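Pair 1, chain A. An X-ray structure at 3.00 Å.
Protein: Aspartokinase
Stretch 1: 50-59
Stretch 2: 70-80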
# COMPACT_ATOMS: atom_id res chain seq x y z
N LYS A 50 15.87 -30.51 24.32
CA LYS A 50 14.41 -30.54 24.31
C LYS A 50 13.94 -31.93 23.93
O LYS A 50 14.43 -32.51 22.95
CB LYS A 50 13.89 -29.52 23.30
CG LYS A 50 12.37 -29.43 23.22
CD LYS A 50 11.97 -28.58 22.03
CE LYS A 50 10.47 -28.40 21.93
NZ LYS A 50 10.10 -27.49 20.80
N ILE A 51 12.99 -32.48 24.68
CA ILE A 51 12.56 -33.87 24.46
C ILE A 51 12.17 -34.13 23.01
O ILE A 51 12.83 -34.92 22.32
CB ILE A 51 11.36 -34.26 25.35
CG1 ILE A 51 11.80 -34.41 26.81
CG2 ILE A 51 10.72 -35.55 24.85
CD1 ILE A 51 12.79 -35.52 27.05
N THR A 52 11.13 -33.45 22.53
CA THR A 52 10.60 -33.70 21.20
C THR A 52 11.71 -33.76 20.16
O THR A 52 11.69 -34.62 19.29
CB THR A 52 9.58 -32.65 20.79
OG1 THR A 52 8.63 -32.47 21.85
CG2 THR A 52 8.85 -33.08 19.53
N ASP A 53 12.69 -32.87 20.26
CA ASP A 53 13.82 -32.91 19.36
C ASP A 53 14.57 -34.22 19.50
O ASP A 53 14.91 -34.86 18.49
CB ASP A 53 14.77 -31.73 19.60
CG ASP A 53 14.24 -30.41 19.07
OD1 ASP A 53 13.12 -30.37 18.49
OD2 ASP A 53 14.96 -29.40 19.25
N LEU A 54 14.84 -34.62 20.74
CA LEU A 54 15.57 -35.86 21.00
C LEU A 54 14.80 -37.07 20.49
O LEU A 54 15.40 -38.01 19.95
CB LEU A 54 15.91 -36.02 22.48
CG LEU A 54 17.37 -35.69 22.83
CD1 LEU A 54 17.75 -34.31 22.30
CD2 LEU A 54 17.61 -35.79 24.34
N LEU A 55 13.48 -37.04 20.65
CA LEU A 55 12.64 -38.07 20.03
C LEU A 55 12.94 -38.16 18.53
O LEU A 55 13.43 -39.19 18.06
CB LEU A 55 11.15 -37.84 20.32
CG LEU A 55 10.69 -38.28 21.72
CD1 LEU A 55 9.21 -37.98 21.94
CD2 LEU A 55 10.97 -39.75 21.94
N TYR A 56 12.68 -37.09 17.78
CA TYR A 56 13.01 -37.06 16.35
C TYR A 56 14.37 -37.69 16.09
O TYR A 56 14.53 -38.47 15.15
CB TYR A 56 13.06 -35.63 15.80
CG TYR A 56 11.73 -35.02 15.46
CD1 TYR A 56 10.87 -35.64 14.56
CD2 TYR A 56 11.34 -33.81 16.01
CE1 TYR A 56 9.65 -35.06 14.23
CE2 TYR A 56 10.13 -33.22 15.69
CZ TYR A 56 9.28 -33.85 14.79
OH TYR A 56 8.07 -33.26 14.48
N LEU A 57 15.36 -37.36 16.92
CA LEU A 57 16.71 -37.86 16.70
C LEU A 57 16.77 -39.38 16.80
O LEU A 57 17.50 -40.02 16.04
CB LEU A 57 17.70 -37.20 17.67
CG LEU A 57 19.14 -37.69 17.55
CD1 LEU A 57 19.60 -37.68 16.11
CD2 LEU A 57 20.07 -36.86 18.41
N CYS A 58 16.00 -39.98 17.71
CA CYS A 58 15.92 -41.44 17.76
C CYS A 58 15.48 -41.97 16.40
O CYS A 58 16.14 -42.83 15.82
CB CYS A 58 14.96 -41.90 18.85
SG CYS A 58 15.38 -41.28 20.48
N ASN A 59 14.37 -41.43 15.89
CA ASN A 59 13.84 -41.78 14.57
C ASN A 59 14.93 -41.68 13.51
O ASN A 59 14.98 -42.49 12.57
CB ASN A 59 12.67 -40.87 14.22
CG ASN A 59 12.10 -41.15 12.84
OD1 ASN A 59 11.64 -42.26 12.57
ND2 ASN A 59 12.12 -40.15 11.96
N ASP A 70 21.90 -44.58 23.81
CA ASP A 70 22.47 -43.40 24.48
C ASP A 70 21.47 -42.25 24.55
O ASP A 70 21.39 -41.56 25.56
CB ASP A 70 23.76 -42.94 23.77
CG ASP A 70 23.50 -42.28 22.42
OD1 ASP A 70 22.98 -42.97 21.50
OD2 ASP A 70 23.81 -41.08 22.26
N VAL A 71 20.69 -42.05 23.48
CA VAL A 71 19.71 -40.96 23.40
C VAL A 71 18.52 -41.24 24.31
O VAL A 71 18.13 -40.41 25.13
CB VAL A 71 19.18 -40.77 21.96
CG1 VAL A 71 18.06 -39.74 21.92
CG2 VAL A 71 20.30 -40.36 21.02
N PHE A 72 17.94 -42.42 24.17
CA PHE A 72 16.76 -42.78 24.93
C PHE A 72 17.00 -42.85 26.44
O PHE A 72 16.05 -42.78 27.22
CB PHE A 72 16.19 -44.11 24.44
CG PHE A 72 14.72 -44.26 24.69
CD1 PHE A 72 13.80 -43.60 23.88
CD2 PHE A 72 14.25 -45.05 25.72
CE1 PHE A 72 12.44 -43.73 24.09
CE2 PHE A 72 12.89 -45.18 25.94
CZ PHE A 72 11.99 -44.52 25.13
N LYS A 73 18.27 -43.00 26.86
CA LYS A 73 18.62 -42.88 28.27
C LYS A 73 18.06 -41.57 28.79
O LYS A 73 17.26 -41.53 29.72
CB LYS A 73 20.13 -42.90 28.48
CG LYS A 73 20.75 -44.28 28.38
CD LYS A 73 21.08 -44.88 29.74
CE LYS A 73 22.38 -44.32 30.32
NZ LYS A 73 22.93 -45.18 31.41
N LEU A 74 18.46 -40.49 28.13
CA LEU A 74 18.14 -39.14 28.57
C LEU A 74 16.63 -38.93 28.63
O LEU A 74 16.14 -38.24 29.53
CB LEU A 74 18.78 -38.11 27.66
CG LEU A 74 20.31 -38.10 27.68
CD1 LEU A 74 20.87 -37.13 26.65
CD2 LEU A 74 20.79 -37.75 29.08
N ILE A 75 15.90 -39.53 27.70
CA ILE A 75 14.45 -39.39 27.71
C ILE A 75 13.89 -40.08 28.94
O ILE A 75 13.19 -39.47 29.74
CB ILE A 75 13.80 -39.97 26.45
CG1 ILE A 75 14.16 -39.11 25.24
CG2 ILE A 75 12.30 -40.01 26.62
CD1 ILE A 75 13.72 -39.68 23.91
N SER A 76 14.21 -41.35 29.10
CA SER A 76 13.70 -42.10 30.23
C SER A 76 14.22 -41.45 31.50
O SER A 76 13.48 -41.30 32.48
CB SER A 76 14.11 -43.57 30.17
OG SER A 76 15.47 -43.71 30.52
N GLN A 77 15.48 -41.04 31.47
CA GLN A 77 16.07 -40.32 32.59
C GLN A 77 15.23 -39.10 32.94
O GLN A 77 14.92 -38.88 34.11
CB GLN A 77 17.49 -39.90 32.25
CG GLN A 77 18.18 -39.11 33.34
CD GLN A 77 19.68 -39.07 33.14
OE1 GLN A 77 20.28 -39.99 32.55
NE2 GLN A 77 20.31 -38.01 33.64
N ARG A 78 14.85 -38.34 31.93
CA ARG A 78 14.01 -37.15 32.12
C ARG A 78 12.69 -37.51 32.76
O ARG A 78 12.26 -36.86 33.72
CB ARG A 78 13.74 -36.47 30.78
CG ARG A 78 13.12 -35.09 30.89
CD ARG A 78 14.17 -34.04 31.16
NE ARG A 78 13.71 -32.73 30.74
CZ ARG A 78 12.90 -31.95 31.44
NH1 ARG A 78 12.46 -32.31 32.64
NH2 ARG A 78 12.55 -30.78 30.94
N TYR A 79 12.04 -38.53 32.22
CA TYR A 79 10.71 -38.91 32.67
C TYR A 79 10.70 -39.73 33.97
O TYR A 79 9.72 -39.69 34.71
CB TYR A 79 9.97 -39.68 31.58
CG TYR A 79 9.29 -38.80 30.56
CD1 TYR A 79 9.92 -38.49 29.35
CD2 TYR A 79 8.03 -38.28 30.79
CE1 TYR A 79 9.30 -37.68 28.41
CE2 TYR A 79 7.40 -37.47 29.85
CZ TYR A 79 8.04 -37.17 28.66
OH TYR A 79 7.43 -36.38 27.73
N THR A 80 11.76 -40.47 34.28
CA THR A 80 11.75 -41.23 35.52
C THR A 80 12.02 -40.31 36.70
O THR A 80 11.42 -40.48 37.76
CB THR A 80 12.72 -42.43 35.55
OG1 THR A 80 14.07 -41.96 35.71
CG2 THR A 80 12.60 -43.29 34.27

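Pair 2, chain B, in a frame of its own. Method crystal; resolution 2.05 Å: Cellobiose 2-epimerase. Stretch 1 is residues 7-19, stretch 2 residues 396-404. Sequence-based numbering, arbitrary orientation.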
# COMPACT_ATOMS: atom_id res chain seq x y z
N LEU B 7 -5.62 -23.22 16.82
CA LEU B 7 -5.58 -22.21 15.77
C LEU B 7 -5.76 -22.81 14.38
O LEU B 7 -6.09 -22.06 13.44
CB LEU B 7 -4.26 -21.43 15.85
CG LEU B 7 -4.37 -20.16 16.71
CD1 LEU B 7 -2.99 -19.55 17.00
CD2 LEU B 7 -5.29 -19.14 16.03
N ARG B 8 -5.60 -24.13 14.24
CA ARG B 8 -5.56 -24.71 12.90
C ARG B 8 -6.91 -24.64 12.19
O ARG B 8 -6.95 -24.16 11.05
CB ARG B 8 -4.99 -26.13 12.95
CG ARG B 8 -3.51 -26.14 12.66
CD ARG B 8 -2.90 -27.51 12.55
NE ARG B 8 -1.49 -27.38 12.25
CZ ARG B 8 -0.97 -27.42 11.03
NH1 ARG B 8 -1.75 -27.61 9.97
NH2 ARG B 8 0.34 -27.29 10.86
N PRO B 9 -8.03 -25.06 12.79
CA PRO B 9 -9.31 -24.87 12.08
C PRO B 9 -9.66 -23.39 11.86
O PRO B 9 -10.27 -23.07 10.83
CB PRO B 9 -10.33 -25.60 12.97
CG PRO B 9 -9.65 -25.82 14.28
CD PRO B 9 -8.19 -25.84 14.03
N THR B 10 -9.30 -22.49 12.78
CA THR B 10 -9.54 -21.07 12.57
C THR B 10 -8.78 -20.55 11.34
O THR B 10 -9.33 -19.79 10.53
CB THR B 10 -9.12 -20.28 13.81
OG1 THR B 10 -9.42 -21.04 14.99
CG2 THR B 10 -9.84 -18.93 13.88
N LEU B 11 -7.51 -20.95 11.19
CA LEU B 11 -6.73 -20.47 10.06
C LEU B 11 -7.27 -21.01 8.75
O LEU B 11 -7.35 -20.28 7.75
CB LEU B 11 -5.26 -20.86 10.24
CG LEU B 11 -4.52 -20.17 11.39
CD1 LEU B 11 -3.10 -20.73 11.55
CD2 LEU B 11 -4.49 -18.65 11.20
N ARG B 12 -7.66 -22.30 8.72
CA ARG B 12 -8.26 -22.87 7.51
C ARG B 12 -9.53 -22.13 7.14
O ARG B 12 -9.83 -21.92 5.96
CB ARG B 12 -8.59 -24.35 7.72
CG ARG B 12 -7.42 -25.25 8.09
CD ARG B 12 -7.76 -26.70 7.74
NE ARG B 12 -8.81 -27.19 8.64
CZ ARG B 12 -8.56 -27.78 9.80
NH1 ARG B 12 -7.29 -27.94 10.19
NH2 ARG B 12 -9.55 -28.21 10.56
N GLN B 13 -10.32 -21.76 8.15
CA GLN B 13 -11.52 -20.99 7.89
C GLN B 13 -11.17 -19.64 7.25
O GLN B 13 -11.73 -19.28 6.20
CB GLN B 13 -12.30 -20.82 9.20
CG GLN B 13 -13.63 -20.07 9.11
CD GLN B 13 -14.50 -20.56 7.97
OE1 GLN B 13 -14.46 -21.74 7.60
NE2 GLN B 13 -15.30 -19.65 7.41
N ILE B 14 -10.22 -18.91 7.83
CA ILE B 14 -9.89 -17.57 7.34
C ILE B 14 -9.31 -17.63 5.94
O ILE B 14 -9.63 -16.80 5.07
CB ILE B 14 -8.93 -16.87 8.33
CG1 ILE B 14 -9.71 -16.55 9.60
CG2 ILE B 14 -8.24 -15.60 7.67
CD1 ILE B 14 -8.86 -16.21 10.79
N ARG B 15 -8.46 -18.62 5.69
CA ARG B 15 -7.92 -18.82 4.35
C ARG B 15 -9.03 -18.87 3.31
O ARG B 15 -8.93 -18.25 2.24
CB ARG B 15 -7.08 -20.10 4.35
CG ARG B 15 -6.10 -20.21 3.25
CD ARG B 15 -6.73 -20.62 1.94
NE ARG B 15 -5.68 -20.77 0.94
CZ ARG B 15 -5.87 -20.71 -0.37
NH1 ARG B 15 -7.09 -20.48 -0.87
NH2 ARG B 15 -4.83 -20.88 -1.17
N SER B 16 -10.09 -19.63 3.60
CA SER B 16 -11.17 -19.78 2.63
C SER B 16 -11.94 -18.47 2.45
O SER B 16 -12.35 -18.15 1.33
CB SER B 16 -12.10 -20.92 3.06
OG SER B 16 -13.04 -20.45 4.00
N GLU B 17 -12.13 -17.69 3.52
CA GLU B 17 -12.81 -16.40 3.40
C GLU B 17 -11.94 -15.41 2.64
O GLU B 17 -12.45 -14.60 1.86
CB GLU B 17 -13.16 -15.86 4.78
CG GLU B 17 -13.88 -16.90 5.64
CD GLU B 17 -14.18 -16.45 7.06
OE1 GLU B 17 -13.56 -15.48 7.54
OE2 GLU B 17 -15.04 -17.08 7.71
N LEU B 18 -10.62 -15.46 2.85
CA LEU B 18 -9.71 -14.64 2.07
C LEU B 18 -9.90 -14.90 0.58
O LEU B 18 -9.98 -13.96 -0.21
CB LEU B 18 -8.26 -14.91 2.49
CG LEU B 18 -7.89 -14.50 3.91
CD1 LEU B 18 -6.52 -15.02 4.32
CD2 LEU B 18 -7.93 -13.00 4.07
N ALA B 19 -10.03 -16.18 0.20
CA ALA B 19 -10.17 -16.52 -1.21
C ALA B 19 -11.53 -16.09 -1.75
O ALA B 19 -11.63 -15.61 -2.89
CB ALA B 19 -9.96 -18.01 -1.41
N ARG B 396 0.59 -16.64 3.26
CA ARG B 396 1.19 -16.77 4.58
C ARG B 396 0.49 -17.84 5.40
O ARG B 396 1.15 -18.62 6.09
CB ARG B 396 1.13 -15.43 5.31
CG ARG B 396 2.12 -14.39 4.80
CD ARG B 396 1.72 -13.02 5.38
NE ARG B 396 2.43 -11.89 4.77
CZ ARG B 396 3.60 -11.43 5.21
NH1 ARG B 396 4.19 -12.00 6.25
NH2 ARG B 396 4.17 -10.41 4.59
N ILE B 397 -0.85 -17.87 5.36
CA ILE B 397 -1.58 -18.86 6.15
C ILE B 397 -1.25 -20.26 5.65
O ILE B 397 -0.99 -21.17 6.45
CB ILE B 397 -3.09 -18.57 6.15
CG1 ILE B 397 -3.41 -17.48 7.17
CG2 ILE B 397 -3.88 -19.81 6.53
CD1 ILE B 397 -4.88 -17.03 7.14
N ASP B 398 -1.22 -20.45 4.32
CA ASP B 398 -0.83 -21.73 3.74
C ASP B 398 0.52 -22.21 4.26
O ASP B 398 0.68 -23.37 4.64
CB ASP B 398 -0.77 -21.63 2.21
CG ASP B 398 -2.13 -21.63 1.56
OD1 ASP B 398 -3.15 -21.70 2.28
OD2 ASP B 398 -2.18 -21.55 0.32
N THR B 399 1.53 -21.32 4.21
CA THR B 399 2.85 -21.64 4.74
C THR B 399 2.76 -22.07 6.20
O THR B 399 3.43 -23.02 6.63
CB THR B 399 3.77 -20.42 4.60
OG1 THR B 399 4.16 -20.28 3.23
CG2 THR B 399 5.02 -20.58 5.46
N ILE B 400 1.93 -21.38 6.98
CA ILE B 400 1.76 -21.75 8.38
C ILE B 400 1.18 -23.15 8.50
O ILE B 400 1.71 -24.00 9.22
CB ILE B 400 0.89 -20.71 9.11
CG1 ILE B 400 1.60 -19.35 9.17
CG2 ILE B 400 0.52 -21.21 10.51
CD1 ILE B 400 0.83 -18.31 9.96
N LEU B 401 0.11 -23.43 7.76
CA LEU B 401 -0.59 -24.70 7.88
C LEU B 401 0.24 -25.83 7.30
O LEU B 401 0.15 -26.97 7.77
CB LEU B 401 -1.96 -24.62 7.21
CG LEU B 401 -3.03 -23.70 7.81
CD1 LEU B 401 -4.07 -23.26 6.77
CD2 LEU B 401 -3.73 -24.43 8.97
N GLU B 402 1.06 -25.54 6.29
CA GLU B 402 1.86 -26.60 5.70
C GLU B 402 3.09 -26.91 6.54
O GLU B 402 3.56 -28.05 6.54
CB GLU B 402 2.30 -26.24 4.28
CG GLU B 402 1.32 -26.67 3.18
CD GLU B 402 1.82 -26.34 1.78
OE1 GLU B 402 2.50 -25.30 1.60
OE2 GLU B 402 1.54 -27.12 0.84
N GLU B 403 3.64 -25.92 7.25
CA GLU B 403 4.85 -26.11 8.01
C GLU B 403 4.49 -26.00 9.48
O GLU B 403 4.16 -27.03 10.11
CB GLU B 403 5.92 -25.10 7.57
CG GLU B 403 7.32 -25.38 8.13
CD GLU B 403 7.99 -26.59 7.51
OE1 GLU B 403 8.16 -27.62 8.21
OE2 GLU B 403 8.37 -26.50 6.32
N GLU B 404 4.52 -24.81 10.08
CA GLU B 404 4.18 -24.64 11.49
C GLU B 404 2.77 -25.13 11.76
O GLU B 404 2.29 -25.04 12.88
CB GLU B 404 4.31 -23.18 11.92
CG GLU B 404 5.73 -22.63 11.89
CD GLU B 404 5.86 -21.40 11.00
OE1 GLU B 404 5.32 -21.40 9.87
OE2 GLU B 404 6.51 -20.42 11.43
O HOH W 1 3.15 -27.94 12.83

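Two antiparallel helix pairs with nearly the same backbone. In pair 1, from an aspartokinase, helix 51-59 packs against helix 70-80; in pair 2, from a cellobiose 2-epimerase, helix 7-19 packs against helix 396-402. The axes approach to 9.7 Å at a signed crossing angle of -149° in pair 1 and to 10.0 Å at -151° in pair 2, and 14 central residues superpose with an RMSD of 0.3 Å.

The closest side-chain match is L54(A) = L11(B), with centres 0.2 Å apart. Both leucines point toward the partner helix and meet matching residues there: L54(A) CG lies 4.2 Å from V71(A) CG1 and L54(A) CD2 4.2 Å from L74(A) CB, while L11(B) CB lies 4.1 Å from I397(B) CG2 and L11(B) CD1 3.8 Å from I400(B) CG2. I75(A) = L401(B) completes the apolar centre, with L11(B) CB 4.1 Å from L401(B) CD2.

Around this centre the chemistry differs. At C58(A) = R15(B), pair 1 uses a compact side chain: C58(A) SG packs 3.4 Å from V71(A) CG1 and approaches the edge of the F72(A) ring, 4.4 Å from CD1. In pair 2 the aligned residues are charged, and R15(B) reaches D398(B) in a two-pronged salt bridge, with NE to OD1 at 3.0 Å and NH2 to OD2 at 3.1 Å; an apolar contact in pair 1 corresponds to a directional polar one in pair 2.

The position I51(A) = R8(B) shows a second exchange. I51(A) CD1 fills space 4.2 Å from I75(A) CG1 and 3.9 Å from R78(A) CG. R8(B) instead extends its guanidinium edge to the backbone near the end of the partner helix, where NH1 and NH2 both donate to L401(B) O, at 3.0 and 3.1 Å. A water accepts a weak bond from R8(B) NH2 at 3.5 Å and donates to E403(B) O at 3.0 Å, linking the arginine to the first residue beyond the helical conformation.

At L55(A) = R12(B), L55(A) CD2 comes within 3.4 Å of I75(A) CD1, whereas the arginine contributes its aliphatic stem, with R12(B) CG 3.9 Å from L401(B) CD2. V71(A) = I397(B) is apolar in both and points toward the partner helix; I397(B) sits as a knob among L11(B), I14(B), R15(B) and L18(B), its CD1 3.7 Å from I14(B) CG2. Pair 1 has no hydrogen bond between its stretches and buries 450 Å²; pair 2 combines four with an apolar centre and buries 531 Å².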